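Metallophosphoesterase TT1561-like domain-containing protein (Aquifex aeolicus, PDB 2YVT) is of unknown function but, as a member of the calcineurin-like metallophosphoesterase superfamily, probably hydrolyses phosphate esters with the help of bound metal ions. Local coordinates at residues Glu135-Gly140 with Arg174-Ile179. Numbering follows the deposited sequence.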
loop_
_atom_site.group_PDB
_atom_site.type_symbol
_atom_site.label_atom_id
_atom_site.label_comp_id
_atom_site.label_asym_id
_atom_site.label_seq_id
_atom_site.Cartn_x
_atom_site.Cartn_y
_atom_site.Cartn_z
ATOM N N GLU A 135 3.612 10.638 12.534
ATOM C CA GLU A 135 4.595 9.750 11.927
ATOM C C GLU A 135 3.821 8.798 11.029
ATOM O O GLU A 135 2.850 8.170 11.465
ATOM C CB GLU A 135 5.386 8.953 12.975
ATOM C CG GLU A 135 6.356 9.790 13.831
ATOM C CD GLU A 135 7.619 10.235 13.093
ATOM O OE1 GLU A 135 7.747 10.000 11.873
ATOM O OE2 GLU A 135 8.501 10.837 13.748
ATOM N N VAL A 136 4.246 8.702 9.774
ATOM C CA VAL A 136 3.604 7.803 8.820
ATOM C C VAL A 136 4.537 6.631 8.572
ATOM O O VAL A 136 5.682 6.825 8.174
ATOM C CB VAL A 136 3.254 8.530 7.500
ATOM C CG1 VAL A 136 2.385 7.648 6.609
ATOM C CG2 VAL A 136 2.509 9.832 7.811
ATOM N N ILE A 137 4.044 5.425 8.842
ATOM C CA ILE A 137 4.843 4.208 8.700
ATOM C C ILE A 137 4.255 3.385 7.566
ATOM O O ILE A 137 3.037 3.224 7.487
ATOM C CB ILE A 137 4.817 3.381 9.997
ATOM C CG1 ILE A 137 5.417 4.195 11.148
ATOM C CG2 ILE A 137 5.573 2.062 9.835
ATOM C CD1 ILE A 137 5.149 3.579 12.482
ATOM N N GLY A 138 5.113 2.871 6.691
ATOM C CA GLY A 138 4.663 1.997 5.610
ATOM C C GLY A 138 5.369 0.659 5.622
ATOM O O GLY A 138 6.570 0.581 5.868
ATOM N N PHE A 139 4.620 -0.407 5.361
ATOM C CA PHE A 139 5.223 -1.727 5.206
ATOM C C PHE A 139 4.374 -2.481 4.187
ATOM O O PHE A 139 3.249 -2.910 4.479
ATOM C CB PHE A 139 5.295 -2.464 6.557
ATOM C CG PHE A 139 6.351 -3.554 6.611
ATOM C CD1 PHE A 139 7.276 -3.583 7.660
ATOM C CD2 PHE A 139 6.432 -4.537 5.626
ATOM C CE1 PHE A 139 8.261 -4.574 7.733
ATOM C CE2 PHE A 139 7.413 -5.539 5.680
ATOM C CZ PHE A 139 8.327 -5.560 6.744
ATOM N N GLY A 140 4.905 -2.586 2.974
ATOM C CA GLY A 140 4.184 -3.193 1.862
ATOM C C GLY A 140 4.345 -4.696 1.731
ATOM O O GLY A 140 4.904 -5.370 2.607
ATOM N N ARG A 174 4.564 10.828 18.259
ATOM C CA ARG A 174 3.581 11.560 17.464
ATOM C C ARG A 174 2.372 10.673 17.188
ATOM O O ARG A 174 2.366 9.496 17.547
ATOM C CB ARG A 174 4.213 12.025 16.148
ATOM C CG ARG A 174 5.078 13.264 16.284
ATOM C CD ARG A 174 6.340 13.149 15.468
ATOM N NE ARG A 174 6.128 13.470 14.063
ATOM C CZ ARG A 174 6.633 14.537 13.449
ATOM N NH1 ARG A 174 6.382 14.731 12.166
ATOM N NH2 ARG A 174 7.392 15.407 14.105
ATOM N N ARG A 175 1.350 11.240 16.555
ATOM C CA ARG A 175 0.187 10.469 16.141
ATOM C C ARG A 175 0.613 9.544 15.000
ATOM O O ARG A 175 1.224 9.985 14.029
ATOM C CB ARG A 175 -0.951 11.393 15.709
ATOM C CG ARG A 175 -1.436 12.310 16.825
ATOM C CD ARG A 175 -2.309 13.415 16.294
ATOM N NE ARG A 175 -3.541 12.887 15.713
ATOM C CZ ARG A 175 -4.462 13.623 15.102
ATOM N NH1 ARG A 175 -4.302 14.937 14.990
ATOM N NH2 ARG A 175 -5.543 13.040 14.600
ATOM N N LEU A 176 0.300 8.263 15.134
ATOM C CA LEU A 176 0.833 7.258 14.233
ATOM C C LEU A 176 -0.186 6.853 13.177
ATOM O O LEU A 176 -1.312 6.467 13.506
ATOM C CB LEU A 176 1.279 6.035 15.040
ATOM C CG LEU A 176 2.008 4.906 14.328
ATOM C CD1 LEU A 176 3.256 5.469 13.682
ATOM C CD2 LEU A 176 2.347 3.802 15.321
ATOM N N VAL A 177 0.224 6.940 11.913
ATOM C CA VAL A 177 -0.570 6.436 10.795
ATOM C C VAL A 177 0.241 5.332 10.132
ATOM O O VAL A 177 1.382 5.559 9.726
ATOM C CB VAL A 177 -0.897 7.540 9.764
ATOM C CG1 VAL A 177 -1.624 6.960 8.540
ATOM C CG2 VAL A 177 -1.737 8.653 10.410
ATOM N N THR A 178 -0.337 4.135 10.048
ATOM C CA THR A 178 0.354 3.002 9.414
ATOM C C THR A 178 -0.337 2.664 8.104
ATOM O O THR A 178 -1.561 2.749 7.995
ATOM C CB THR A 178 0.394 1.752 10.318
ATOM O OG1 THR A 178 -0.940 1.384 10.682
ATOM C CG2 THR A 178 1.209 2.023 11.596
ATOM N N ILE A 179 0.458 2.319 7.101
ATOM C CA ILE A 179 -0.059 1.978 5.786
ATOM C C ILE A 179 0.518 0.632 5.401
ATOM O O ILE A 179 1.739 0.480 5.336
ATOM C CB ILE A 179 0.321 3.033 4.719
ATOM C CG1 ILE A 179 -0.051 4.447 5.193
ATOM C CG2 ILE A 179 -0.363 2.713 3.380
ATOM C CD1 ILE A 179 0.484 5.561 4.319
#
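Glu135 and Val177 share the straightest of five backbone hydrogen bonds here, Val177 N to Glu135 O at 2.9 Å with an N-H...O angle of 176°. Glu135 N also donates a hydrogen bond to Arg175 O, and the ladder runs on through Ile137 N to Val177 O (2.8 Å), Ile179 N to Ile137 O and Phe139 N to Ile179 O, as parallel strands pair. Between the rungs, CA-H...O contacts such as Val136 CA to Val177 O (3.3 Å) fill in. At the start of the ladder the Glu135 chain, bent at chi2 (-74°), crosses Arg174 at about a right angle. Glu135 OE2 lies 3.6 Å from Arg174 NE, well out of the guanidinium plane, so this salt bridge rests on charge alone; Arg174 NH1 bonds instead to Phe134 O. An alanine in place of Glu135 would probably leave the Arg174 guanidinium without this countercharge and open a gap beside Arg174 CD, where Glu135 CG and OE2 now pack. On the other face, Val136 CG1 meets Ile179 CD1 at 3.6 Å, and Phe93 and Val95 of strand 91-95, in the opposing sheet, pack against this pair, so these two neighbouring parallel strands face the other half of the two-sheet core characteristic of calcineurin-like phosphoesterases.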